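Local coordinates for Cgl0159-like domain-containing protein (Corynebacterium glutamicum, PDB 3FOK) that is of unknown function but belongs to a family of the TIM-barrel clan and folds with a curled, largely parallel sheet surrounded by helices, at residues A[76-90]-A[98-112]. Residues are numbered along the deposited sequence; the frame is centred on the assembly and turned at random.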
loop_
_atom_site.group_PDB
_atom_site.type_symbol
_atom_site.label_atom_id
_atom_site.label_comp_id
_atom_site.label_asym_id
_atom_site.label_seq_id
_atom_site.Cartn_x
_atom_site.Cartn_y
_atom_site.Cartn_z
HETATM N N MSE A 76 -6.727 -36.992 12.913
HETATM C CA MSE A 76 -6.091 -36.044 13.821
HETATM C C MSE A 76 -6.407 -36.430 15.263
HETATM O O MSE A 76 -5.523 -36.454 16.120
HETATM C CB MSE A 76 -6.590 -34.618 13.549
HETATM C CG MSE A 76 -5.526 -33.664 13.016
HETATM SE SE MSE A 76 -4.025 -33.443 14.215
HETATM C CE MSE A 76 -3.048 -35.021 13.721
ATOM N N ALA A 77 -7.678 -36.731 15.520
ATOM C CA ALA A 77 -8.125 -37.119 16.852
ATOM C C ALA A 77 -7.336 -38.329 17.337
ATOM O O ALA A 77 -6.948 -38.400 18.505
ATOM C CB ALA A 77 -9.608 -37.439 16.830
ATOM N N ILE A 78 -7.100 -39.278 16.436
ATOM C CA ILE A 78 -6.349 -40.478 16.777
ATOM C C ILE A 78 -4.933 -40.093 17.188
ATOM O O ILE A 78 -4.454 -40.491 18.251
ATOM C CB ILE A 78 -6.280 -41.451 15.580
ATOM C CG1 ILE A 78 -7.673 -42.018 15.294
ATOM C CG2 ILE A 78 -5.291 -42.573 15.870
ATOM C CD1 ILE A 78 -7.730 -42.927 14.084
ATOM N N ALA A 79 -4.268 -39.317 16.338
ATOM C CA ALA A 79 -2.908 -38.877 16.614
ATOM C C ALA A 79 -2.823 -38.181 17.973
ATOM O O ALA A 79 -1.943 -38.481 18.776
ATOM C CB ALA A 79 -2.433 -37.937 15.517
ATOM N N LEU A 80 -3.750 -37.262 18.233
ATOM C CA LEU A 80 -3.769 -36.523 19.492
ATOM C C LEU A 80 -4.054 -37.387 20.713
ATOM O O LEU A 80 -3.721 -37.006 21.834
ATOM C CB LEU A 80 -4.803 -35.393 19.438
ATOM C CG LEU A 80 -4.528 -34.200 18.520
ATOM C CD1 LEU A 80 -5.669 -33.198 18.643
ATOM C CD2 LEU A 80 -3.201 -33.547 18.898
ATOM N N SER A 81 -4.674 -38.544 20.503
ATOM C CA SER A 81 -4.999 -39.427 21.618
ATOM C C SER A 81 -3.816 -40.298 22.025
ATOM O O SER A 81 -3.765 -40.804 23.145
ATOM C CB SER A 81 -6.184 -40.323 21.258
ATOM O OG SER A 81 -5.824 -41.257 20.259
ATOM N N ARG A 82 -2.869 -40.473 21.111
ATOM C CA ARG A 82 -1.698 -41.296 21.388
ATOM C C ARG A 82 -0.749 -40.582 22.339
ATOM O O ARG A 82 -0.491 -39.386 22.194
ATOM C CB ARG A 82 -0.963 -41.620 20.090
ATOM C CG ARG A 82 -1.865 -42.165 19.000
ATOM C CD ARG A 82 -2.661 -43.354 19.493
ATOM N NE ARG A 82 -1.792 -44.440 19.935
ATOM C CZ ARG A 82 -2.232 -45.605 20.399
ATOM N NH1 ARG A 82 -3.533 -45.838 20.485
ATOM N NH2 ARG A 82 -1.369 -46.539 20.772
ATOM N N PRO A 83 -0.224 -41.303 23.340
ATOM C CA PRO A 83 0.699 -40.656 24.274
ATOM C C PRO A 83 1.937 -40.199 23.514
ATOM O O PRO A 83 2.380 -40.870 22.577
ATOM C CB PRO A 83 1.003 -41.766 25.279
ATOM C CG PRO A 83 0.898 -43.008 24.443
ATOM C CD PRO A 83 -0.355 -42.739 23.639
ATOM N N GLY A 84 2.482 -39.050 23.899
ATOM C CA GLY A 84 3.665 -38.552 23.224
ATOM C C GLY A 84 3.421 -37.381 22.290
ATOM O O GLY A 84 4.354 -36.640 21.982
ATOM N N VAL A 85 2.187 -37.206 21.824
ATOM C CA VAL A 85 1.886 -36.091 20.926
ATOM C C VAL A 85 1.547 -34.844 21.744
ATOM O O VAL A 85 0.513 -34.772 22.407
ATOM C CB VAL A 85 0.717 -36.425 19.954
ATOM C CG1 VAL A 85 1.035 -37.692 19.186
ATOM C CG2 VAL A 85 -0.585 -36.578 20.716
ATOM N N ASP A 86 2.438 -33.863 21.687
ATOM C CA ASP A 86 2.271 -32.629 22.436
ATOM C C ASP A 86 1.290 -31.634 21.840
ATOM O O ASP A 86 0.730 -30.812 22.561
ATOM C CB ASP A 86 3.632 -31.959 22.612
ATOM C CG ASP A 86 4.625 -32.856 23.315
ATOM O OD1 ASP A 86 4.456 -33.092 24.532
ATOM O OD2 ASP A 86 5.565 -33.332 22.647
ATOM N N GLY A 87 1.081 -31.693 20.531
ATOM C CA GLY A 87 0.162 -30.748 19.934
ATOM C C GLY A 87 -0.096 -30.888 18.448
ATOM O O GLY A 87 0.312 -31.859 17.804
ATOM N N VAL A 88 -0.768 -29.883 17.904
ATOM C CA VAL A 88 -1.130 -29.872 16.498
ATOM C C VAL A 88 -0.903 -28.514 15.840
ATOM O O VAL A 88 -0.990 -27.472 16.489
ATOM C CB VAL A 88 -2.617 -30.276 16.334
ATOM C CG1 VAL A 88 -3.485 -29.431 17.258
ATOM C CG2 VAL A 88 -3.060 -30.103 14.895
ATOM N N LEU A 89 -0.594 -28.546 14.547
ATOM C CA LEU A 89 -0.380 -27.340 13.758
ATOM C C LEU A 89 -1.477 -27.284 12.714
ATOM O O LEU A 89 -1.641 -28.217 11.931
ATOM C CB LEU A 89 0.979 -27.373 13.049
ATOM C CG LEU A 89 1.080 -26.531 11.766
ATOM C CD1 LEU A 89 0.708 -25.083 12.053
ATOM C CD2 LEU A 89 2.488 -26.624 11.205
ATOM N N GLY A 90 -2.228 -26.193 12.695
ATOM C CA GLY A 90 -3.286 -26.083 11.718
ATOM C C GLY A 90 -3.744 -24.670 11.451
ATOM O O GLY A 90 -3.356 -23.726 12.137
ATOM N N LEU A 98 -11.314 -28.942 16.088
ATOM C CA LEU A 98 -10.678 -29.719 17.145
ATOM C C LEU A 98 -10.940 -29.106 18.519
ATOM O O LEU A 98 -11.115 -29.824 19.500
ATOM C CB LEU A 98 -9.171 -29.816 16.905
ATOM C CG LEU A 98 -8.678 -30.682 15.742
ATOM C CD1 LEU A 98 -7.174 -30.511 15.567
ATOM C CD2 LEU A 98 -9.025 -32.142 16.009
ATOM N N ALA A 99 -10.976 -27.781 18.590
ATOM C CA ALA A 99 -11.225 -27.112 19.860
ATOM C C ALA A 99 -12.676 -27.317 20.271
ATOM O O ALA A 99 -12.973 -27.613 21.429
ATOM C CB ALA A 99 -10.913 -25.621 19.741
ATOM N N ALA A 100 -13.579 -27.161 19.310
ATOM C CA ALA A 100 -15.004 -27.328 19.560
ATOM C C ALA A 100 -15.288 -28.753 20.030
ATOM O O ALA A 100 -16.111 -28.966 20.917
ATOM C CB ALA A 100 -15.792 -27.020 18.297
ATOM N N LEU A 101 -14.601 -29.722 19.429
ATOM C CA LEU A 101 -14.759 -31.129 19.793
ATOM C C LEU A 101 -14.151 -31.417 21.161
ATOM O O LEU A 101 -14.311 -32.509 21.698
ATOM C CB LEU A 101 -14.081 -32.043 18.765
ATOM C CG LEU A 101 -14.695 -32.379 17.403
ATOM C CD1 LEU A 101 -16.091 -31.803 17.273
ATOM C CD2 LEU A 101 -13.780 -31.855 16.312
ATOM N N GLY A 102 -13.438 -30.437 21.708
ATOM C CA GLY A 102 -12.817 -30.602 23.010
ATOM C C GLY A 102 -11.610 -31.526 23.043
ATOM O O GLY A 102 -11.350 -32.167 24.055
ATOM N N LEU A 103 -10.855 -31.586 21.951
ATOM C CA LEU A 103 -9.681 -32.455 21.877
ATOM C C LEU A 103 -8.345 -31.735 22.081
ATOM O O LEU A 103 -7.288 -32.316 21.838
ATOM C CB LEU A 103 -9.646 -33.160 20.519
ATOM C CG LEU A 103 -10.939 -33.830 20.049
ATOM C CD1 LEU A 103 -10.742 -34.370 18.642
ATOM C CD2 LEU A 103 -11.324 -34.944 21.007
ATOM N N LEU A 104 -8.381 -30.487 22.537
ATOM C CA LEU A 104 -7.149 -29.725 22.711
ATOM C C LEU A 104 -6.724 -29.369 24.136
ATOM O O LEU A 104 -6.012 -28.383 24.337
ATOM C CB LEU A 104 -7.215 -28.448 21.861
ATOM C CG LEU A 104 -6.866 -28.560 20.369
ATOM C CD1 LEU A 104 -7.372 -29.861 19.786
ATOM C CD2 LEU A 104 -7.453 -27.368 19.628
ATOM N N ASP A 105 -7.146 -30.157 25.122
ATOM C CA ASP A 105 -6.753 -29.897 26.504
ATOM C C ASP A 105 -5.342 -30.423 26.713
ATOM O O ASP A 105 -5.036 -31.547 26.324
ATOM C CB ASP A 105 -7.687 -30.601 27.492
ATOM C CG ASP A 105 -9.078 -30.010 27.507
ATOM O OD1 ASP A 105 -9.196 -28.774 27.625
ATOM O OD2 ASP A 105 -10.054 -30.786 27.415
ATOM N N ASP A 106 -4.486 -29.611 27.327
ATOM C CA ASP A 106 -3.106 -30.012 27.590
ATOM C C ASP A 106 -2.316 -30.276 26.319
ATOM O O ASP A 106 -1.383 -31.077 26.314
ATOM C CB ASP A 106 -3.074 -31.269 28.462
ATOM C CG ASP A 106 -3.433 -30.986 29.906
ATOM O OD1 ASP A 106 -3.729 -31.956 30.639
ATOM O OD2 ASP A 106 -3.407 -29.802 30.314
ATOM N N LYS A 107 -2.690 -29.611 25.236
ATOM C CA LYS A 107 -1.982 -29.794 23.981
ATOM C C LYS A 107 -1.405 -28.467 23.519
ATOM O O LYS A 107 -1.809 -27.401 23.986
ATOM C CB LYS A 107 -2.921 -30.359 22.909
ATOM C CG LYS A 107 -3.463 -31.758 23.218
ATOM C CD LYS A 107 -2.383 -32.832 23.140
ATOM C CE LYS A 107 -2.964 -34.209 23.436
ATOM N NZ LYS A 107 -1.981 -35.312 23.224
ATOM N N ILE A 108 -0.447 -28.548 22.606
ATOM C CA ILE A 108 0.193 -27.370 22.055
ATOM C C ILE A 108 -0.463 -27.050 20.724
ATOM O O ILE A 108 -0.517 -27.896 19.834
ATOM C CB ILE A 108 1.695 -27.618 21.830
ATOM C CG1 ILE A 108 2.398 -27.765 23.180
ATOM C CG2 ILE A 108 2.303 -26.480 21.011
ATOM C CD1 ILE A 108 2.202 -26.575 24.101
ATOM N N VAL A 109 -0.974 -25.832 20.591
ATOM C CA VAL A 109 -1.616 -25.434 19.347
ATOM C C VAL A 109 -0.704 -24.507 18.556
ATOM O O VAL A 109 -0.290 -23.455 19.055
ATOM C CB VAL A 109 -2.938 -24.690 19.591
ATOM C CG1 VAL A 109 -3.680 -24.537 18.271
ATOM C CG2 VAL A 109 -3.783 -25.434 20.605
ATOM N N VAL A 110 -0.392 -24.906 17.328
ATOM C CA VAL A 110 0.453 -24.100 16.456
ATOM C C VAL A 110 -0.423 -23.596 15.316
ATOM O O VAL A 110 -1.095 -24.383 14.644
ATOM C CB VAL A 110 1.606 -24.925 15.852
ATOM C CG1 VAL A 110 2.585 -24.001 15.132
ATOM C CG2 VAL A 110 2.315 -25.708 16.940
ATOM N N GLY A 111 -0.424 -22.286 15.102
ATOM C CA GLY A 111 -1.239 -21.743 14.036
ATOM C C GLY A 111 -0.442 -21.328 12.820
ATOM O O GLY A 111 0.549 -20.604 12.923
ATOM N N SER A 112 -0.889 -21.807 11.665
ATOM C CA SER A 112 -0.269 -21.505 10.381
ATOM C C SER A 112 -0.753 -20.119 9.963
ATOM O O SER A 112 -1.950 -19.862 9.931
ATOM C CB SER A 112 -0.692 -22.557 9.348
ATOM O OG SER A 112 -0.178 -22.258 8.066
#
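K107 carries its ammonium across to the other segment, where NZ donates to L80 O (2.8 Å) in the last turn of helix 69-81 and to V85 O (2.7 Å) in the loop that follows. Both bonds lie in the carbonyl planes, the first on a lone pair, so two main-chain acceptors fix the amine. The chain turns about its CB-CG bond (chi2 -69°) and runs extended from there to NZ, which brings CE beside both acceptor oxygens and CD past the carbonyls of V85 and D86; V85 CG2 packs close to the amine. The charge therefore meets main-chain oxygens, whereas the D86 carboxylate, 6.9 Å from NZ at its OD1, pairs with R35. L80 adds apolar packing: its CD1 lies 3.9 Å from L104 CD1 and also rests against L103 O, while A77 CB meets L103 CD1 at 3.7 Å. On the side facing helix 92-100, both methyls of V88 meet L98 CD1 tip to tip. With CG anti to its backbone N (chi1 154°), L89 sends CD1 over V110 O (3.2 Å) on the other sheet face. Strands 87-90 and 108-112 run parallel, their axes 14° apart, with five backbone bonds from I108 N to D86 O through S112 N to G90 O. Strand, helix 92-100 and strand form a beta-alpha-beta crossover, the repeating unit of a TIM barrel.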